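Local coordinates for toxin of toxin-antitoxin system (Rickettsia felis, PDB 3ZVK), which acts as the toxin of the VapBC2 toxin-antitoxin pair, a magnesium-dependent PIN-domain ribonuclease that cuts single-stranded RNA and inhibits growth when expressed, at residues Ile71-Ser74 with Ala75-Phe79; Ser51-Lys54 with Glu55-Gln58. The protein carries 1 engineered substitution. One frame throughout, in Å; residues are numbered along the deposited sequence.

Interaction 1 (Ile71-Ser74 with Ala75-Phe79); sequences IDFS and AKCTF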
ATOM      1  N   ILE A  71       8.161 -20.476  -3.739  1.00 34.91           N
ATOM      2  CA  ILE A  71       6.724 -20.213  -3.674  1.00 36.81           C
ATOM      3  C   ILE A  71       6.323 -19.954  -2.236  1.00 42.52           C
ATOM      4  O   ILE A  71       6.583 -20.783  -1.373  1.00 42.99           O
ATOM      5  CB  ILE A  71       5.863 -21.330  -4.348  1.00 40.70           C
ATOM      6  CG1 ILE A  71       6.313 -21.598  -5.816  1.00 40.68           C
ATOM      7  CG2 ILE A  71       4.349 -20.992  -4.274  1.00 42.18           C
ATOM      8  CD1 ILE A  71       5.607 -22.758  -6.510  1.00 42.77           C
ATOM      9  N   ASP A  72       5.693 -18.802  -1.985  1.00 38.29           N
ATOM     10  CA  ASP A  72       5.220 -18.400  -0.663  1.00 37.64           C
ATOM     11  C   ASP A  72       4.067 -19.289  -0.178  1.00 43.42           C
ATOM     12  O   ASP A  72       3.217 -19.688  -0.986  1.00 44.52           O
ATOM     13  CB  ASP A  72       4.794 -16.919  -0.678  1.00 37.63           C
ATOM     14  CG  ASP A  72       5.945 -15.940  -0.945  1.00 43.85           C
ATOM     15  OD1 ASP A  72       7.151 -16.359  -0.825  1.00 35.95           O
ATOM     16  OD2 ASP A  72       5.651 -14.755  -1.294  1.00 57.29           O
ATOM     17  N   PHE A  73       4.065 -19.638   1.127  1.00 37.10           N
ATOM     18  CA  PHE A  73       2.983 -20.452   1.684  1.00 36.44           C
ATOM     19  C   PHE A  73       1.790 -19.497   1.830  1.00 44.21           C
ATOM     20  O   PHE A  73       1.806 -18.582   2.648  1.00 45.44           O
ATOM     21  CB  PHE A  73       3.387 -21.107   3.007  1.00 36.41           C
ATOM     22  CG  PHE A  73       2.321 -22.015   3.558  1.00 37.75           C
ATOM     23  CD1 PHE A  73       2.255 -23.342   3.170  1.00 39.33           C
ATOM     24  CD2 PHE A  73       1.360 -21.532   4.457  1.00 40.61           C
ATOM     25  CE1 PHE A  73       1.250 -24.190   3.675  1.00 41.89           C
ATOM     26  CE2 PHE A  73       0.352 -22.369   4.953  1.00 44.85           C
ATOM     27  CZ  PHE A  73       0.294 -23.695   4.549  1.00 43.97           C
ATOM     28  N   SER A  74       0.807 -19.668   0.963  1.00 43.49           N
ATOM     29  CA  SER A  74      -0.361 -18.793   0.841  1.00 44.61           C
ATOM     30  C   SER A  74      -1.628 -19.282   1.504  1.00 49.86           C
ATOM     31  O   SER A  74      -1.706 -20.427   1.877  1.00 51.50           O
ATOM     32  CB  SER A  74      -0.632 -18.516  -0.634  1.00 46.56           C
ATOM     33  OG  SER A  74      -0.733 -19.762  -1.309  1.00 55.28           O
ATOM     34  N   ALA A  75      -2.632 -18.421   1.603  1.00 48.36           N
ATOM     35  CA  ALA A  75      -3.932 -18.707   2.195  1.00 50.91           C
ATOM     36  C   ALA A  75      -4.649 -19.892   1.532  1.00 58.50           C
ATOM     37  O   ALA A  75      -5.348 -20.625   2.224  1.00 59.72           O
ATOM     38  CB  ALA A  75      -4.806 -17.466   2.158  1.00 52.49           C
ATOM     39  N   LYS A  76      -4.439 -20.121   0.220  1.00 55.44           N
ATOM     40  CA  LYS A  76      -5.055 -21.246  -0.481  1.00 56.28           C
ATOM     41  C   LYS A  76      -4.597 -22.608   0.046  1.00 61.32           C
ATOM     42  O   LYS A  76      -5.385 -23.551   0.003  1.00 63.86           O
ATOM     43  CB  LYS A  76      -4.941 -21.133  -2.013  1.00 58.73           C
ATOM     44  CG  LYS A  76      -3.540 -21.271  -2.592  1.00 68.34           C
ATOM     45  CD  LYS A  76      -3.579 -21.772  -4.024  1.00 71.11           C
ATOM     46  CE  LYS A  76      -2.226 -21.675  -4.670  1.00 74.62           C
ATOM     47  NZ  LYS A  76      -2.263 -22.087  -6.091  1.00 92.75           N
ATOM     48  N   CYS A  77      -3.368 -22.693   0.619  1.00 54.99           N
ATOM     49  CA  CYS A  77      -2.806 -23.932   1.183  1.00 53.60           C
ATOM     50  C   CYS A  77      -3.416 -24.328   2.504  1.00 56.74           C
ATOM     51  O   CYS A  77      -3.409 -25.512   2.843  1.00 55.87           O
ATOM     52  CB  CYS A  77      -1.292 -23.841   1.309  1.00 51.76           C
ATOM     53  SG  CYS A  77      -0.462 -23.175  -0.144  1.00 54.65           S
ATOM     54  N   THR A  78      -3.869 -23.328   3.279  1.00 53.06           N
ATOM     55  CA  THR A  78      -4.429 -23.485   4.621  1.00 52.96           C
ATOM     56  C   THR A  78      -5.592 -24.499   4.733  1.00 60.47           C
ATOM     57  O   THR A  78      -5.612 -25.281   5.698  1.00 60.34           O
ATOM     58  CB  THR A  78      -4.729 -22.116   5.232  1.00 54.26           C
ATOM     59  OG1 THR A  78      -5.855 -21.529   4.572  1.00 48.83           O
ATOM     60  CG2 THR A  78      -3.539 -21.179   5.164  1.00 52.16           C
ATOM     61  N   PHE A  79      -6.553 -24.492   3.764  1.00 59.19           N
ATOM     62  CA  PHE A  79      -7.687 -25.424   3.777  1.00 61.59           C
ATOM     63  C   PHE A  79      -7.218 -26.880   3.654  1.00 65.74           C
ATOM     64  O   PHE A  79      -7.708 -27.749   4.384  1.00 67.60           O
ATOM     65  CB  PHE A  79      -8.738 -25.084   2.699  1.00 65.00           C
ATOM     66  CG  PHE A  79      -9.782 -26.167   2.524  1.00 69.12           C
ATOM     67  CD1 PHE A  79     -10.833 -26.296   3.423  1.00 73.86           C
ATOM     68  CD2 PHE A  79      -9.686 -27.085   1.485  1.00 71.94           C
ATOM     69  CE1 PHE A  79     -11.772 -27.327   3.285  1.00 77.55           C
ATOM     70  CE2 PHE A  79     -10.628 -28.108   1.343  1.00 77.23           C
ATOM     71  CZ  PHE A  79     -11.669 -28.216   2.240  1.00 77.40           C
TER
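F73 lays one face of its ring against C77 near the start of helix 75-90. C77 CB makes a CH-pi contact, 3.9 Å from the centroid of the F73 ring and 30° off the ring normal. C77 SG stands over the ring too, in a longer sulfur-aromatic contact. What sends the ring forward to the helix is its first torsion, with CG trans to the backbone N (chi1 -177°). T78 CG2 lies oblique to the ring, 4.1 Å from CE2 of F73. S74 OG rests in van der Waals contact 3.4 Å from K76 CG and 3.6 Å from C77 SG. The backbone closes the turn through C77 N, which donates to S74 O at 3.1 Å. At the next residue, A75 O accepts from T78 N and, in the carbonyl plane, from T78 OG1 at 2.6 Å. Farther out, H105 meets the F73 ring edge-to-face and I39 of a second toxin subunit packs on F73; K76 runs extended to a salt bridge with E109. The polar chemistry thus splits around an apolar join: S74 O and A75 O are met locally, whereas S38 bonds F73 N within the chain and S38 of the second subunit bonds F73 O.

Interaction 2 (Ser51-Lys54 with Glu55-Gln58); sequences SKKK and EQNQ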
ATOM      1  N   SER A  51      24.909 -24.405  11.281  1.00 52.59           N
ATOM      2  CA  SER A  51      26.210 -24.902  10.845  1.00 52.37           C
ATOM      3  C   SER A  51      27.411 -24.084  11.310  1.00 58.03           C
ATOM      4  O   SER A  51      27.256 -22.952  11.792  1.00 58.02           O
ATOM      5  CB  SER A  51      26.221 -25.057   9.331  1.00 52.83           C
ATOM      6  OG  SER A  51      26.334 -23.807   8.673  1.00 55.61           O
ATOM      7  N   LYS A  52      28.611 -24.694  11.195  1.00 55.43           N
ATOM      8  CA  LYS A  52      29.892 -24.084  11.575  1.00 56.25           C
ATOM      9  C   LYS A  52      30.379 -23.168  10.435  1.00 58.30           C
ATOM     10  O   LYS A  52      30.821 -22.052  10.693  1.00 60.05           O
ATOM     11  CB  LYS A  52      30.951 -25.164  11.905  1.00 58.82           C
ATOM     12  CG  LYS A  52      30.704 -25.935  13.188  1.00 66.77           C
ATOM     13  N   LYS A  53      30.254 -23.631   9.188  1.00 51.22           N
ATOM     14  CA  LYS A  53      30.687 -22.933   7.969  1.00 50.70           C
ATOM     15  C   LYS A  53      29.499 -22.172   7.333  1.00 54.18           C
ATOM     16  O   LYS A  53      29.051 -22.502   6.232  1.00 53.49           O
ATOM     17  CB  LYS A  53      31.331 -23.937   6.981  1.00 52.66           C
ATOM     18  CG  LYS A  53      32.545 -24.693   7.525  1.00 61.97           C
ATOM     19  CD  LYS A  53      32.942 -25.839   6.606  1.00 70.10           C
ATOM     20  CE  LYS A  53      33.959 -26.737   7.284  1.00 78.36           C
ATOM     21  NZ  LYS A  53      34.642 -27.639   6.322  1.00 81.50           N
ATOM     22  N   LYS A  54      28.982 -21.149   8.060  1.00 51.20           N
ATOM     23  CA  LYS A  54      27.810 -20.341   7.697  1.00 48.58           C
ATOM     24  C   LYS A  54      27.881 -19.690   6.304  1.00 53.99           C
ATOM     25  O   LYS A  54      26.937 -19.840   5.517  1.00 52.44           O
ATOM     26  CB  LYS A  54      27.482 -19.323   8.789  1.00 49.59           C
ATOM     27  CG  LYS A  54      26.967 -19.945  10.086  1.00 55.66           C
ATOM     28  CD  LYS A  54      26.427 -18.878  11.055  1.00 53.81           C
ATOM     29  CE  LYS A  54      26.891 -19.064  12.478  1.00 55.06           C
ATOM     30  NZ  LYS A  54      26.480 -20.363  13.081  1.00 58.94           N
ATOM     31  N   GLU A  55      29.001 -18.993   6.005  1.00 52.39           N
ATOM     32  CA  GLU A  55      29.273 -18.307   4.744  1.00 51.94           C
ATOM     33  C   GLU A  55      29.245 -19.257   3.544  1.00 54.54           C
ATOM     34  O   GLU A  55      28.567 -18.966   2.549  1.00 54.26           O
ATOM     35  CB  GLU A  55      30.622 -17.588   4.808  1.00 55.40           C
ATOM     36  CG  GLU A  55      30.544 -16.152   5.290  1.00 69.91           C
ATOM     37  CD  GLU A  55      31.622 -15.236   4.728  1.00 96.11           C
ATOM     38  OE1 GLU A  55      31.817 -15.218   3.490  1.00 96.05           O
ATOM     39  OE2 GLU A  55      32.239 -14.497   5.527  1.00 89.42           O
ATOM     40  N   GLN A  56      29.942 -20.401   3.656  1.00 49.36           N
ATOM     41  CA  GLN A  56      30.004 -21.427   2.610  1.00 47.21           C
ATOM     42  C   GLN A  56      28.644 -22.048   2.386  1.00 48.47           C
ATOM     43  O   GLN A  56      28.236 -22.240   1.242  1.00 47.87           O
ATOM     44  CB  GLN A  56      30.981 -22.551   2.997  1.00 49.10           C
ATOM     45  CG  GLN A  56      32.416 -22.291   2.664  1.00 66.53           C
ATOM     46  CD  GLN A  56      33.241 -23.536   2.916  1.00 76.04           C
ATOM     47  OE1 GLN A  56      32.781 -24.693   2.789  1.00 66.96           O
ATOM     48  NE2 GLN A  56      34.480 -23.324   3.346  1.00 64.09           N
ATOM     49  N   ASN A  57      27.944 -22.389   3.471  1.00 44.58           N
ATOM     50  CA  ASN A  57      26.639 -23.024   3.373  1.00 43.09           C
ATOM     51  C   ASN A  57      25.605 -22.112   2.782  1.00 45.22           C
ATOM     52  O   ASN A  57      24.810 -22.578   1.962  1.00 45.23           O
ATOM     53  CB  ASN A  57      26.222 -23.634   4.705  1.00 45.89           C
ATOM     54  CG  ASN A  57      26.948 -24.937   4.988  1.00 59.83           C
ATOM     55  OD1 ASN A  57      27.225 -25.759   4.078  1.00 47.68           O
ATOM     56  ND2 ASN A  57      27.242 -25.165   6.260  1.00 50.18           N
ATOM     57  N   GLN A  58      25.685 -20.792   3.107  1.00 39.85           N
ATOM     58  CA  GLN A  58      24.778 -19.801   2.540  1.00 37.43           C
ATOM     59  C   GLN A  58      25.035 -19.701   1.034  1.00 43.67           C
ATOM     60  O   GLN A  58      24.088 -19.743   0.257  1.00 42.79           O
ATOM     61  CB  GLN A  58      24.927 -18.440   3.228  1.00 38.14           C
ATOM     62  CG  GLN A  58      23.853 -17.438   2.839  1.00 31.92           C
ATOM     63  CD  GLN A  58      22.440 -17.855   3.170  1.00 37.37           C
ATOM     64  OE1 GLN A  58      22.057 -17.943   4.320  1.00 38.50           O
ATOM     65  NE2 GLN A  58      21.597 -18.006   2.180  1.00 30.47           N
TER
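N57 reaches back from the first turn of helix 54-65 to S51, the residue that follows helix 38-50. Its ND2 donates to S51 OG at 2.9 Å, with an N-H...O angle of 157° and the hydroxyl lying in the amide plane. S51 OG is engaged by two partners, accepting from N57 ND2 and bonded to V48 O. With chi1 of 76°, this buried hydroxyl sits between the backbone N and the carbonyl carbon of its own residue, turned toward N57. Alongside this link run the first helical backbone bonds: N57 N donates to K53 O at 3.0 Å, and Q58 N to K54 O at 2.9 Å. K53 occupies the N-cap position, so its carbonyl accepts the first of these i to i+4 bonds. K54 bends at chi3 and chi4, and its NZ returns to S51 O, just past the end of helix 38-50, at 3.0 Å and nearly along the C=O axis; it also bonds S49 O within that helix. The amide of Q58 is satisfied elsewhere, by D62 through NE2 and by Q45 through OE1. VapB antitoxin chains cover parts of the site, F77 of one packing on N57. Carbonyls at and just beyond the end of helix 38-50 thus receive a lysine donor, whose positive charge would probably interact favourably with the carboxyl-terminal end of the helix dipole.

Both interactions mark the entry to a helix: interaction 1 joins the loop after strand 69-71 to helix 75-90, whereas interaction 2 joins the turn after helix 38-50 to helix 54-65. They follow in series along one PIN domain, with centres 30 Å apart and nearest atoms about 15 Å apart. Each mixes buried and exposed residues. Interaction 1 buries an aromatic ring and a sulfur beside helix 97-109 and a second toxin subunit; interaction 2, farther from the chain centre, buries an amide and a hydroxyl beside VapB and keeps its lysines exposed. Apolar packing dominates the former, polar side-chain bonding the latter.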